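PDB 1SP3: cytochrome c, putative, which is an octaheme c-type cytochrome, a respiratory tetrathionate reductase with unusual heme ligation that probably works as an oxidoreductase. Local coordinates for residues M33-W39 with F90-V96; W39-L43 with R54-N58; W252-G256 with Y356-W362. One frame throughout, in Å; residues are numbered along the deposited sequence.

Interaction 1: residues M33-W39 with F90-V96; sequences MMKTSHW and FKDKTKV. With HEC (heme c), chain F.
Trp-39 is clamped between Val-96 and Phe-90 in an aromatic and apolar contact. It joins the bend between helices 15-34 and 37-40 to the loop that leads into helix 99-102. Val-96 CG2 makes a CH-pi contact over one face of the indole, 4.0 Å from the centroid of the six-membered ring of Trp-39. Phe-90 comes to the opposite face with its edge. This is a T-shaped pair, with the planes at 79°. The indole is also pinned within its own plane: Trp-39 NE1 donates to Phe-90 O at 2.9 Å, nearly straight at 164°. With CG anti to the backbone N (chi1 178°), the ring of Trp-39 extends between these partners. Met-34 CG packs on the same face of the indole as Val-96. Farther out, Met-34 SD lies 3.5 Å from Lys-93 CG, and the two chains cross at about a right angle. Met-33 CE meets Val-96 CG1 tip to tip, tight at 3.3 Å. Asp-92 OD1 accepts from Thr-94 N, an Asx turn, and from Thr-94 OG1 as well. Thr-36 OG1 caps helix 37-40 by accepting from His-38 N. His-38 NE2 then binds the heme FE at 2.0 Å, with His-143 as the other axial ligand. Ser-37 OG donates to propionate O1A of the same heme at 2.5 Å. Among its neighbours, Thr-94 packs on Leu-23 of helix 15-34, Lys-93 NZ bonds to Thr-31 of that helix, and His-38 touches Ile-192 of strand 191-192.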
loop_
_atom_site.group_PDB
_atom_site.type_symbol
_atom_site.label_atom_id
_atom_site.label_comp_id
_atom_site.label_asym_id
_atom_site.label_seq_id
_atom_site.Cartn_x
_atom_site.Cartn_y
_atom_site.Cartn_z
ATOM N N MET A 33 14.535 -12.195 8.894
ATOM C CA MET A 33 13.868 -11.055 8.326
ATOM C C MET A 33 14.038 -11.137 6.805
ATOM O O MET A 33 13.123 -10.796 5.983
ATOM C CB MET A 33 14.499 -9.800 8.910
ATOM C CG MET A 33 13.543 -8.556 9.032
ATOM S SD MET A 33 13.403 -7.772 7.371
ATOM C CE MET A 33 15.201 -7.958 7.044
ATOM N N MET A 34 15.205 -11.609 6.412
ATOM C CA MET A 34 15.532 -11.584 4.985
ATOM C C MET A 34 14.712 -12.617 4.203
ATOM O O MET A 34 14.651 -12.557 2.961
ATOM C CB MET A 34 17.035 -11.810 4.768
ATOM C CG MET A 34 17.841 -10.644 5.234
ATOM S SD MET A 34 19.512 -11.187 5.362
ATOM C CE MET A 34 20.381 -10.737 3.770
ATOM N N LYS A 35 14.048 -13.524 4.920
ATOM C CA LYS A 35 13.166 -14.423 4.236
ATOM C C LYS A 35 11.843 -13.723 3.920
ATOM O O LYS A 35 11.025 -14.355 3.261
ATOM C CB LYS A 35 12.855 -15.679 5.035
ATOM C CG LYS A 35 14.062 -16.592 5.386
ATOM C CD LYS A 35 13.532 -17.793 6.221
ATOM C CE LYS A 35 14.646 -18.615 6.889
ATOM N NZ LYS A 35 14.072 -19.318 8.110
ATOM N N THR A 36 11.602 -12.488 4.386
ATOM C CA THR A 36 10.241 -11.987 4.254
ATOM C C THR A 36 10.058 -10.966 3.240
ATOM O O THR A 36 11.059 -10.411 2.762
ATOM C CB THR A 36 9.688 -11.398 5.526
ATOM O OG1 THR A 36 10.311 -10.137 5.740
ATOM C CG2 THR A 36 9.925 -12.320 6.777
ATOM N N SER A 37 8.784 -10.632 2.931
ATOM C CA SER A 37 8.560 -9.586 1.914
ATOM C C SER A 37 9.138 -8.199 2.318
ATOM O O SER A 37 9.416 -7.352 1.443
ATOM C CB SER A 37 7.103 -9.478 1.510
ATOM O OG SER A 37 6.429 -8.873 2.508
ATOM N N HIS A 38 9.321 -7.947 3.610
ATOM C CA HIS A 38 9.898 -6.622 3.988
ATOM C C HIS A 38 11.293 -6.448 3.437
ATOM O O HIS A 38 11.750 -5.375 3.295
ATOM C CB HIS A 38 9.889 -6.411 5.493
ATOM C CG HIS A 38 8.629 -5.745 5.950
ATOM N ND1 HIS A 38 7.623 -6.428 6.596
ATOM C CD2 HIS A 38 8.153 -4.494 5.723
ATOM C CE1 HIS A 38 6.606 -5.601 6.803
ATOM N NE2 HIS A 38 6.899 -4.424 6.278
ATOM N N TRP A 39 11.985 -7.557 3.216
ATOM C CA TRP A 39 13.310 -7.535 2.639
ATOM C C TRP A 39 13.243 -7.786 1.129
ATOM O O TRP A 39 13.874 -7.075 0.413
ATOM C CB TRP A 39 14.128 -8.667 3.249
ATOM C CG TRP A 39 15.492 -8.774 2.692
ATOM C CD1 TRP A 39 16.038 -9.858 2.021
ATOM C CD2 TRP A 39 16.554 -7.787 2.789
ATOM N NE1 TRP A 39 17.326 -9.574 1.666
ATOM C CE2 TRP A 39 17.679 -8.329 2.153
ATOM C CE3 TRP A 39 16.657 -6.473 3.370
ATOM C CZ2 TRP A 39 18.877 -7.621 2.023
ATOM C CZ3 TRP A 39 17.862 -5.787 3.246
ATOM C CH2 TRP A 39 18.964 -6.377 2.587
ATOM N N PHE A 90 20.644 -9.300 -2.431
ATOM C CA PHE A 90 19.684 -9.699 -1.429
ATOM C C PHE A 90 20.189 -10.713 -0.401
ATOM O O PHE A 90 19.429 -11.115 0.417
ATOM C CB PHE A 90 18.351 -10.171 -2.063
ATOM C CG PHE A 90 17.586 -9.050 -2.709
ATOM C CD1 PHE A 90 17.803 -8.717 -4.063
ATOM C CD2 PHE A 90 16.705 -8.256 -1.938
ATOM C CE1 PHE A 90 17.068 -7.637 -4.650
ATOM C CE2 PHE A 90 15.939 -7.189 -2.517
ATOM C CZ PHE A 90 16.164 -6.851 -3.861
ATOM N N LYS A 91 21.459 -11.133 -0.456
ATOM C CA LYS A 91 21.975 -12.144 0.467
ATOM C C LYS A 91 22.965 -11.546 1.428
ATOM O O LYS A 91 23.454 -12.198 2.362
ATOM C CB LYS A 91 22.630 -13.328 -0.232
ATOM C CG LYS A 91 21.707 -14.099 -1.180
ATOM C CD LYS A 91 20.406 -14.716 -0.560
ATOM C CE LYS A 91 20.490 -15.388 0.885
ATOM N NZ LYS A 91 21.648 -16.327 1.325
ATOM N N ASP A 92 23.224 -10.271 1.215
ATOM C CA ASP A 92 24.104 -9.575 2.124
ATOM C C ASP A 92 23.445 -9.082 3.442
ATOM O O ASP A 92 22.773 -7.990 3.497
ATOM C CB ASP A 92 24.719 -8.403 1.389
ATOM C CG ASP A 92 25.860 -7.778 2.151
ATOM O OD1 ASP A 92 26.038 -8.064 3.402
ATOM O OD2 ASP A 92 26.593 -6.919 1.576
ATOM N N LYS A 93 23.762 -9.802 4.518
ATOM C CA LYS A 93 23.204 -9.488 5.851
ATOM C C LYS A 93 23.571 -8.120 6.370
ATOM O O LYS A 93 22.788 -7.508 7.097
ATOM C CB LYS A 93 23.489 -10.583 6.884
ATOM C CG LYS A 93 22.734 -11.886 6.581
ATOM C CD LYS A 93 23.710 -13.066 6.690
ATOM C CE LYS A 93 23.094 -14.398 6.296
ATOM N NZ LYS A 93 22.999 -15.087 7.579
ATOM N N THR A 94 24.756 -7.608 6.024
ATOM C CA THR A 94 25.073 -6.246 6.519
ATOM C C THR A 94 24.257 -5.109 5.893
ATOM O O THR A 94 24.382 -3.926 6.336
ATOM C CB THR A 94 26.579 -5.918 6.414
ATOM O OG1 THR A 94 26.876 -5.779 5.036
ATOM C CG2 THR A 94 27.410 -7.145 6.797
ATOM N N LYS A 95 23.451 -5.429 4.900
ATOM C CA LYS A 95 22.580 -4.421 4.258
ATOM C C LYS A 95 21.155 -4.333 4.794
ATOM O O LYS A 95 20.325 -3.615 4.242
ATOM C CB LYS A 95 22.518 -4.654 2.729
ATOM C CG LYS A 95 23.909 -4.572 2.052
ATOM C CD LYS A 95 24.694 -3.356 2.532
ATOM C CE LYS A 95 26.093 -3.242 1.807
ATOM N NZ LYS A 95 26.708 -1.876 2.028
ATOM N N VAL A 96 20.840 -5.046 5.867
ATOM C CA VAL A 96 19.478 -4.955 6.423
ATOM C C VAL A 96 19.407 -3.708 7.219
ATOM O O VAL A 96 20.408 -3.332 7.792
ATOM C CB VAL A 96 19.191 -6.184 7.265
ATOM C CG1 VAL A 96 17.814 -6.117 7.946
ATOM C CG2 VAL A 96 19.346 -7.397 6.347
HETATM FE FE HEC F . 5.578 -2.920 6.233
HETATM C CHA HEC F . 4.196 -4.582 3.628
HETATM C CHB HEC F . 3.259 -4.342 8.299
HETATM C CHC HEC F . 7.294 -1.738 8.913
HETATM C CHD HEC F . 7.613 -1.257 4.049
HETATM N NA HEC F . 4.028 -4.202 6.011
HETATM C C1A HEC F . 3.590 -4.726 4.850
HETATM C C2A HEC F . 2.488 -5.616 5.083
HETATM C C3A HEC F . 2.238 -5.586 6.391
HETATM C C4A HEC F . 3.182 -4.687 6.992
HETATM C CMA HEC F . 1.058 -6.311 7.101
HETATM C CAA HEC F . 1.695 -6.384 3.927
HETATM C CBA HEC F . 2.125 -7.841 3.745
HETATM C CGA HEC F . 3.137 -7.934 2.622
HETATM O O1A HEC F . 3.924 -8.931 2.587
HETATM O O2A HEC F . 3.097 -7.062 1.701
HETATM N NB HEC F . 5.299 -3.021 8.237
HETATM C C1B HEC F . 4.298 -3.652 8.884
HETATM C C2B HEC F . 4.405 -3.382 10.299
HETATM C C3B HEC F . 5.489 -2.633 10.485
HETATM C C4B HEC F . 6.095 -2.426 9.180
HETATM C CMB HEC F . 3.327 -3.946 11.262
HETATM C CAB HEC F . 6.184 -2.199 11.817
HETATM C CBB HEC F . 6.497 -3.245 12.676
HETATM N NC HEC F . 7.126 -1.745 6.462
HETATM C C1C HEC F . 7.719 -1.353 7.674
HETATM C C2C HEC F . 8.741 -0.400 7.374
HETATM C C3C HEC F . 8.838 -0.313 6.047
HETATM C C4C HEC F . 7.835 -1.132 5.416
HETATM C CMC HEC F . 9.590 0.393 8.402
HETATM C CAC HEC F . 9.848 0.588 5.345
HETATM C CBC HEC F . 11.217 0.366 5.540
HETATM N ND HEC F . 5.808 -2.843 4.172
HETATM C C1D HEC F . 6.740 -2.110 3.453
HETATM C C2D HEC F . 6.696 -2.438 2.060
HETATM C C3D HEC F . 5.685 -3.522 1.961
HETATM C C4D HEC F . 5.180 -3.706 3.312
HETATM C CMD HEC F . 7.487 -1.906 0.831
HETATM C CAD HEC F . 5.238 -4.287 0.682
HETATM C CBD HEC F . 6.142 -5.502 0.726
HETATM C CGD HEC F . 5.911 -6.349 -0.519
HETATM O O1D HEC F . 4.903 -7.097 -0.508
HETATM O O2D HEC F . 6.684 -6.308 -1.530
#

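Interaction 2: residues W39-L43 with R54-N58; sequences WTWEL and RGKKN. With HEC (heme c), chain D.
The lysine-ligated heme site is built here, with Trp-41 flanking Lys-56, whose NZ binds the heme iron at 2.2 Å. A histidine is the more familiar axial ligand in multiheme c-type cytochromes. The Lys-56 chain runs alongside the indole and points the same way. Lys-56 CD makes a CH-pi contact over one face, 3.8 Å from the centroid of the six-membered ring of Trp-41. Extended from its first torsion outward (chi1 178°), the lysine chain carries NZ to the metal. The two backbones lie just beyond the hairpin of strands 44-47 and 50-53. Next to it, Arg-54 N donates to Leu-43 O at 2.7 Å, while the return bond from Leu-43 N to Arg-54 O is weak. Gly-55 has positive phi and lies so close to Glu-42 that a CB would clash with Glu-42 CA and Trp-41 O. Trp-41 O then accepts from Lys-57 N at 2.8 Å, which ties down the backbone beside Lys-56. Thr-40 OG1 accepts from Glu-42 N in an ST turn. Asn-58 ND2 donates to the anti side of Glu-42 OE2 at 2.9 Å and also to Arg-54 O. Lys-57 NZ stays 4.2 Å from Glu-42 OE2, beyond a salt bridge, and water 2 joins these two atoms.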
loop_
_atom_site.group_PDB
_atom_site.type_symbol
_atom_site.label_atom_id
_atom_site.label_comp_id
_atom_site.label_asym_id
_atom_site.label_seq_id
_atom_site.Cartn_x
_atom_site.Cartn_y
_atom_site.Cartn_z
ATOM N N TRP A 39 11.985 -7.557 3.216
ATOM C CA TRP A 39 13.310 -7.535 2.639
ATOM C C TRP A 39 13.243 -7.786 1.129
ATOM O O TRP A 39 13.874 -7.075 0.413
ATOM C CB TRP A 39 14.128 -8.667 3.249
ATOM C CG TRP A 39 15.492 -8.774 2.692
ATOM C CD1 TRP A 39 16.038 -9.858 2.021
ATOM C CD2 TRP A 39 16.554 -7.787 2.789
ATOM N NE1 TRP A 39 17.326 -9.574 1.666
ATOM C CE2 TRP A 39 17.679 -8.329 2.153
ATOM C CE3 TRP A 39 16.657 -6.473 3.370
ATOM C CZ2 TRP A 39 18.877 -7.621 2.023
ATOM C CZ3 TRP A 39 17.862 -5.787 3.246
ATOM C CH2 TRP A 39 18.964 -6.377 2.587
ATOM N N THR A 40 12.584 -8.839 0.664
ATOM C CA THR A 40 12.640 -9.142 -0.744
ATOM C C THR A 40 11.735 -8.264 -1.613
ATOM O O THR A 40 11.950 -8.237 -2.829
ATOM C CB THR A 40 12.234 -10.553 -0.991
ATOM O OG1 THR A 40 10.881 -10.712 -0.508
ATOM C CG2 THR A 40 13.127 -11.564 -0.142
ATOM N N TRP A 41 10.665 -7.676 -1.037
ATOM C CA TRP A 41 9.658 -6.969 -1.850
ATOM C C TRP A 41 9.001 -7.922 -2.842
ATOM O O TRP A 41 8.515 -7.532 -3.942
ATOM C CB TRP A 41 10.260 -5.733 -2.571
ATOM C CG TRP A 41 10.317 -4.470 -1.604
ATOM C CD1 TRP A 41 10.132 -4.454 -0.217
ATOM C CD2 TRP A 41 10.638 -3.134 -1.973
ATOM N NE1 TRP A 41 10.255 -3.168 0.258
ATOM C CE2 TRP A 41 10.563 -2.336 -0.785
ATOM C CE3 TRP A 41 10.960 -2.498 -3.213
ATOM C CZ2 TRP A 41 10.809 -0.977 -0.787
ATOM C CZ3 TRP A 41 11.201 -1.131 -3.191
ATOM C CH2 TRP A 41 11.116 -0.375 -1.986
ATOM N N GLU A 42 8.943 -9.186 -2.460
ATOM C CA GLU A 42 8.254 -10.177 -3.318
ATOM C C GLU A 42 7.269 -10.981 -2.572
ATOM O O GLU A 42 7.555 -11.380 -1.457
ATOM C CB GLU A 42 9.231 -11.118 -3.993
ATOM C CG GLU A 42 10.164 -10.360 -4.953
ATOM C CD GLU A 42 10.849 -11.247 -5.970
ATOM O OE1 GLU A 42 11.575 -12.176 -5.486
ATOM O OE2 GLU A 42 10.717 -10.980 -7.241
ATOM N N LEU A 43 6.128 -11.233 -3.211
ATOM C CA LEU A 43 5.071 -12.082 -2.705
ATOM C C LEU A 43 4.578 -13.008 -3.830
ATOM O O LEU A 43 4.455 -12.586 -4.969
ATOM C CB LEU A 43 3.858 -11.250 -2.299
ATOM C CG LEU A 43 3.913 -10.583 -0.912
ATOM C CD1 LEU A 43 2.826 -9.523 -0.792
ATOM C CD2 LEU A 43 3.898 -11.590 0.273
ATOM N N ARG A 54 4.479 -11.360 -7.429
ATOM C CA ARG A 54 4.152 -9.974 -7.373
ATOM C C ARG A 54 4.972 -9.413 -6.176
ATOM O O ARG A 54 6.171 -9.596 -6.141
ATOM C CB ARG A 54 2.607 -9.816 -7.233
ATOM C CG ARG A 54 2.080 -8.492 -7.720
ATOM C CD ARG A 54 0.584 -8.391 -8.261
ATOM N NE ARG A 54 0.256 -6.957 -8.308
ATOM C CZ ARG A 54 -0.175 -6.275 -7.230
ATOM N NH1 ARG A 54 -0.402 -6.931 -6.062
ATOM N NH2 ARG A 54 -0.409 -4.961 -7.307
ATOM N N GLY A 55 4.343 -8.754 -5.199
ATOM C CA GLY A 55 5.076 -7.962 -4.223
ATOM C C GLY A 55 5.435 -6.656 -4.900
ATOM O O GLY A 55 5.263 -6.507 -6.126
ATOM N N LYS A 56 5.941 -5.704 -4.124
ATOM C CA LYS A 56 6.246 -4.378 -4.622
ATOM C C LYS A 56 7.283 -4.400 -5.790
ATOM O O LYS A 56 7.201 -3.549 -6.685
ATOM C CB LYS A 56 6.806 -3.479 -3.488
ATOM C CG LYS A 56 7.172 -2.110 -3.958
ATOM C CD LYS A 56 7.237 -1.161 -2.809
ATOM C CE LYS A 56 7.640 0.162 -3.403
ATOM N NZ LYS A 56 7.646 1.131 -2.340
ATOM N N LYS A 57 8.254 -5.310 -5.705
ATOM C CA LYS A 57 9.347 -5.423 -6.673
ATOM C C LYS A 57 8.814 -5.563 -8.107
ATOM O O LYS A 57 9.363 -5.030 -9.043
ATOM C CB LYS A 57 10.147 -6.713 -6.380
ATOM C CG LYS A 57 11.562 -6.737 -7.022
ATOM C CD LYS A 57 12.282 -8.066 -6.750
ATOM C CE LYS A 57 13.794 -7.937 -7.159
ATOM N NZ LYS A 57 14.448 -9.200 -6.686
ATOM N N ASN A 58 7.738 -6.326 -8.238
ATOM C CA ASN A 58 7.142 -6.626 -9.519
ATOM C C ASN A 58 5.797 -5.932 -9.778
ATOM O O ASN A 58 5.060 -6.373 -10.606
ATOM C CB ASN A 58 7.009 -8.153 -9.612
ATOM C CG ASN A 58 8.330 -8.827 -9.357
ATOM O OD1 ASN A 58 9.264 -8.525 -10.019
ATOM N ND2 ASN A 58 8.433 -9.636 -8.328
HETATM FE FE HEC D . 5.889 2.341 -2.637
HETATM C CHA HEC D . 3.806 -0.463 -2.251
HETATM C CHB HEC D . 5.840 1.880 -6.060
HETATM C CHC HEC D . 8.122 4.898 -3.052
HETATM C CHD HEC D . 5.833 2.951 0.699
HETATM N NA HEC D . 4.954 0.970 -3.969
HETATM C C1A HEC D . 4.145 -0.113 -3.586
HETATM C C2A HEC D . 3.726 -0.793 -4.810
HETATM C C3A HEC D . 4.291 -0.158 -5.878
HETATM C C4A HEC D . 5.074 0.968 -5.348
HETATM C CMA HEC D . 4.096 -0.575 -7.401
HETATM C CAA HEC D . 2.760 -2.038 -4.863
HETATM C CBA HEC D . 1.339 -1.613 -5.321
HETATM C CGA HEC D . 0.819 -0.414 -4.481
HETATM O O1A HEC D . 0.835 0.733 -5.018
HETATM O O2A HEC D . 0.407 -0.500 -3.242
HETATM N NB HEC D . 6.822 3.244 -4.221
HETATM C C1B HEC D . 6.680 2.832 -5.567
HETATM C C2B HEC D . 7.567 3.616 -6.397
HETATM C C3B HEC D . 8.178 4.486 -5.553
HETATM C C4B HEC D . 7.719 4.231 -4.183
HETATM C CMB HEC D . 7.667 3.454 -7.950
HETATM C CAB HEC D . 9.248 5.559 -5.880
HETATM C CBB HEC D . 9.221 6.277 -7.056
HETATM N NC HEC D . 6.829 3.772 -1.353
HETATM C C1C HEC D . 7.715 4.725 -1.754
HETATM C C2C HEC D . 8.111 5.487 -0.603
HETATM C C3C HEC D . 7.441 4.958 0.480
HETATM C C4C HEC D . 6.634 3.843 -0.004
HETATM C CMC HEC D . 9.134 6.660 -0.703
HETATM C CAC HEC D . 7.507 5.424 1.988
HETATM C CBC HEC D . 7.216 6.690 2.457
HETATM N ND HEC D . 4.927 1.400 -1.001
HETATM C C1D HEC D . 5.190 1.804 0.289
HETATM C C2D HEC D . 4.565 0.779 1.160
HETATM C C3D HEC D . 3.932 -0.294 0.265
HETATM C C4D HEC D . 4.211 0.176 -1.076
HETATM C CMD HEC D . 4.558 0.784 2.689
HETATM C CAD HEC D . 3.102 -1.566 0.700
HETATM C CBD HEC D . 1.636 -1.127 0.785
HETATM C CGD HEC D . 0.695 -2.181 1.413
HETATM O O1D HEC D . -0.294 -1.700 2.014
HETATM O O2D HEC D . 0.811 -3.474 1.351
HETATM O O HOH W 1 14.144 -9.571 -4.288
HETATM O O HOH W 2 13.312 -10.978 -8.503
#

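Interaction 3: residues W252-G256 with Y356-W362; sequences WSTAG and YWSEFDW
Trp-252 brings CE3, on the benzo part of its indole, to the rim of Trp-362, 3.5 Å from CH2 of that residue. The contact is an aromatic cluster beside the large mixed sheet, where strand 246-251 ends. It joins the loop after that strand to helix 356-359 and the start of helix 362-372. The two tryptophan side chains cross at about a right angle, with their six-membered rings inclined at 78°. Trp-252 CE3 lies near the plane of the Trp-362 ring. Trp-357 NE1 comes to the outer rim of Trp-252, 4.0 Å from CH2 and near the indole plane. Trp-252 NE1 is hydrogen-bonded to Phe-63 O. With an alanine here, the rims of Trp-357 and Trp-362 would probably lose the ring between them, and Phe-63 O would lose its indole donor. The first torsion of Tyr-356 (chi1 -171°) turns the ring away from its own backbone N and places its hydroxyl beside Ala-255 and Gly-256. Its ring packs against Trp-362 on one face and the Phe-360 backbone on the other. Ala-255 CB touches Tyr-356 CE2 at 3.7 Å. Gly-256 has positive phi, and its CA sits 3.2 Å from Tyr-356 OH, where a CB would clash. Water 3 bridges the segments, accepting from Trp-362 NE1 at 3.1 Å and lying 2.7 Å from Ala-255 O.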
loop_
_atom_site.group_PDB
_atom_site.type_symbol
_atom_site.label_atom_id
_atom_site.label_comp_id
_atom_site.label_asym_id
_atom_site.label_seq_id
_atom_site.Cartn_x
_atom_site.Cartn_y
_atom_site.Cartn_z
ATOM N N TRP A 252 -1.296 11.649 -15.439
ATOM C CA TRP A 252 0.082 11.882 -15.916
ATOM C C TRP A 252 0.104 12.548 -17.323
ATOM O O TRP A 252 1.085 13.097 -17.717
ATOM C CB TRP A 252 0.829 10.553 -16.044
ATOM C CG TRP A 252 1.451 9.970 -14.790
ATOM C CD1 TRP A 252 0.944 8.956 -14.016
ATOM C CD2 TRP A 252 2.705 10.343 -14.187
ATOM N NE1 TRP A 252 1.804 8.684 -12.982
ATOM C CE2 TRP A 252 2.890 9.524 -13.062
ATOM C CE3 TRP A 252 3.712 11.278 -14.511
ATOM C CZ2 TRP A 252 4.061 9.595 -12.238
ATOM C CZ3 TRP A 252 4.811 11.393 -13.671
ATOM C CH2 TRP A 252 4.999 10.533 -12.569
ATOM N N SER A 253 -0.988 12.482 -18.071
ATOM C CA SER A 253 -1.004 12.936 -19.466
ATOM C C SER A 253 -0.742 14.404 -19.623
ATOM O O SER A 253 -0.139 14.838 -20.602
ATOM C CB SER A 253 -2.334 12.553 -20.162
ATOM O OG SER A 253 -3.401 13.301 -19.585
ATOM N N THR A 254 -1.197 15.181 -18.653
ATOM C CA THR A 254 -0.961 16.594 -18.631
ATOM C C THR A 254 0.421 17.044 -18.105
ATOM O O THR A 254 0.696 18.257 -18.065
ATOM C CB THR A 254 -2.079 17.266 -17.784
ATOM O OG1 THR A 254 -2.046 16.737 -16.447
ATOM C CG2 THR A 254 -3.504 16.960 -18.357
ATOM N N ALA A 255 1.286 16.112 -17.695
ATOM C CA ALA A 255 2.607 16.530 -17.143
ATOM C C ALA A 255 3.388 17.284 -18.220
ATOM O O ALA A 255 3.161 17.044 -19.431
ATOM C CB ALA A 255 3.441 15.336 -16.661
ATOM N N GLY A 256 4.311 18.149 -17.795
ATOM C CA GLY A 256 5.301 18.686 -18.717
ATOM C C GLY A 256 5.060 20.080 -19.282
ATOM O O GLY A 256 5.890 20.566 -20.086
ATOM N N TYR A 356 12.096 11.451 -16.417
ATOM C CA TYR A 356 11.090 12.429 -16.794
ATOM C C TYR A 356 11.198 13.692 -15.979
ATOM O O TYR A 356 11.084 14.812 -16.530
ATOM C CB TYR A 356 9.654 11.864 -16.672
ATOM C CG TYR A 356 8.667 12.826 -17.273
ATOM C CD1 TYR A 356 8.594 13.004 -18.654
ATOM C CD2 TYR A 356 7.895 13.643 -16.467
ATOM C CE1 TYR A 356 7.681 13.906 -19.212
ATOM C CE2 TYR A 356 6.997 14.567 -17.020
ATOM C CZ TYR A 356 6.878 14.662 -18.371
ATOM O OH TYR A 356 6.012 15.595 -18.889
ATOM N N TRP A 357 11.395 13.496 -14.670
ATOM C CA TRP A 357 11.485 14.639 -13.743
ATOM C C TRP A 357 12.680 15.605 -13.969
ATOM O O TRP A 357 12.613 16.772 -13.512
ATOM C CB TRP A 357 11.448 14.212 -12.293
ATOM C CG TRP A 357 10.154 13.661 -11.888
ATOM C CD1 TRP A 357 8.933 13.822 -12.517
ATOM C CD2 TRP A 357 9.924 12.813 -10.769
ATOM N NE1 TRP A 357 7.961 13.122 -11.836
ATOM C CE2 TRP A 357 8.534 12.503 -10.753
ATOM C CE3 TRP A 357 10.750 12.306 -9.744
ATOM C CZ2 TRP A 357 7.951 11.664 -9.772
ATOM C CZ3 TRP A 357 10.194 11.489 -8.774
ATOM C CH2 TRP A 357 8.791 11.162 -8.801
ATOM N N SER A 358 13.728 15.151 -14.667
ATOM C CA SER A 358 14.690 16.168 -15.133
ATOM C C SER A 358 14.599 16.572 -16.600
ATOM O O SER A 358 14.722 17.747 -16.920
ATOM C CB SER A 358 16.141 15.912 -14.717
ATOM O OG SER A 358 16.453 14.578 -14.915
ATOM N N GLU A 359 14.394 15.622 -17.487
ATOM C CA GLU A 359 14.397 15.955 -18.900
ATOM C C GLU A 359 12.985 16.239 -19.518
ATOM O O GLU A 359 12.912 16.989 -20.466
ATOM C CB GLU A 359 15.201 14.926 -19.688
ATOM C CG GLU A 359 16.703 14.898 -19.374
ATOM C CD GLU A 359 17.432 16.218 -19.693
ATOM O OE1 GLU A 359 17.147 16.889 -20.732
ATOM O OE2 GLU A 359 18.306 16.596 -18.876
ATOM N N PHE A 360 11.891 15.683 -18.973
ATOM C CA PHE A 360 10.523 16.041 -19.409
ATOM C C PHE A 360 10.274 15.555 -20.806
ATOM O O PHE A 360 9.477 16.129 -21.565
ATOM C CB PHE A 360 10.190 17.538 -19.319
ATOM C CG PHE A 360 10.127 18.042 -17.903
ATOM C CD1 PHE A 360 11.086 18.925 -17.428
ATOM C CD2 PHE A 360 9.144 17.568 -17.021
ATOM C CE1 PHE A 360 11.066 19.362 -16.056
ATOM C CE2 PHE A 360 9.111 17.970 -15.706
ATOM C CZ PHE A 360 10.079 18.891 -15.216
ATOM N N ASP A 361 10.910 14.437 -21.082
ATOM C CA ASP A 361 10.855 13.759 -22.353
ATOM C C ASP A 361 10.396 12.329 -22.107
ATOM O O ASP A 361 11.177 11.464 -21.728
ATOM C CB ASP A 361 12.273 13.794 -22.934
ATOM C CG ASP A 361 12.439 13.010 -24.186
ATOM O OD1 ASP A 361 11.593 12.162 -24.571
ATOM O OD2 ASP A 361 13.483 13.175 -24.869
ATOM N N TRP A 362 9.133 12.084 -22.407
ATOM C CA TRP A 362 8.556 10.781 -22.197
ATOM C C TRP A 362 9.181 9.662 -23.013
ATOM O O TRP A 362 9.176 8.507 -22.556
ATOM C CB TRP A 362 7.038 10.812 -22.453
ATOM C CG TRP A 362 6.231 11.335 -21.318
ATOM C CD1 TRP A 362 5.434 12.434 -21.320
ATOM C CD2 TRP A 362 6.148 10.792 -20.004
ATOM N NE1 TRP A 362 4.862 12.628 -20.085
ATOM C CE2 TRP A 362 5.260 11.620 -19.260
ATOM C CE3 TRP A 362 6.722 9.679 -19.367
ATOM C CZ2 TRP A 362 4.901 11.347 -17.935
ATOM C CZ3 TRP A 362 6.387 9.430 -18.014
ATOM C CH2 TRP A 362 5.485 10.260 -17.330
HETATM O O HOH W 3 2.417 14.601 -20.232
#

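Interactions 1 and 2 share Trp-39 and helix 37-40, and their centres are 12 Å apart. They serve neighbouring hemes. His-38 in interaction 1 and Lys-56 in interaction 2 each supply an axial ligand. The backbone N of Lys-56 also bonds to a propionate of the heme that His-38 ligates, so interaction 2 touches both cofactors. The two contacts pack directly: Phe-90 CE1 is 3.7 Å from Lys-57 NZ. Interaction 3 stands apart, in the part of the chain that matches the bacterial cytochrome c family. Its nearest atoms are about 12 Å from interaction 2 and about 20 Å from interaction 1. Even so, the side chain of Trp-357 is about 5 Å from a bound heme.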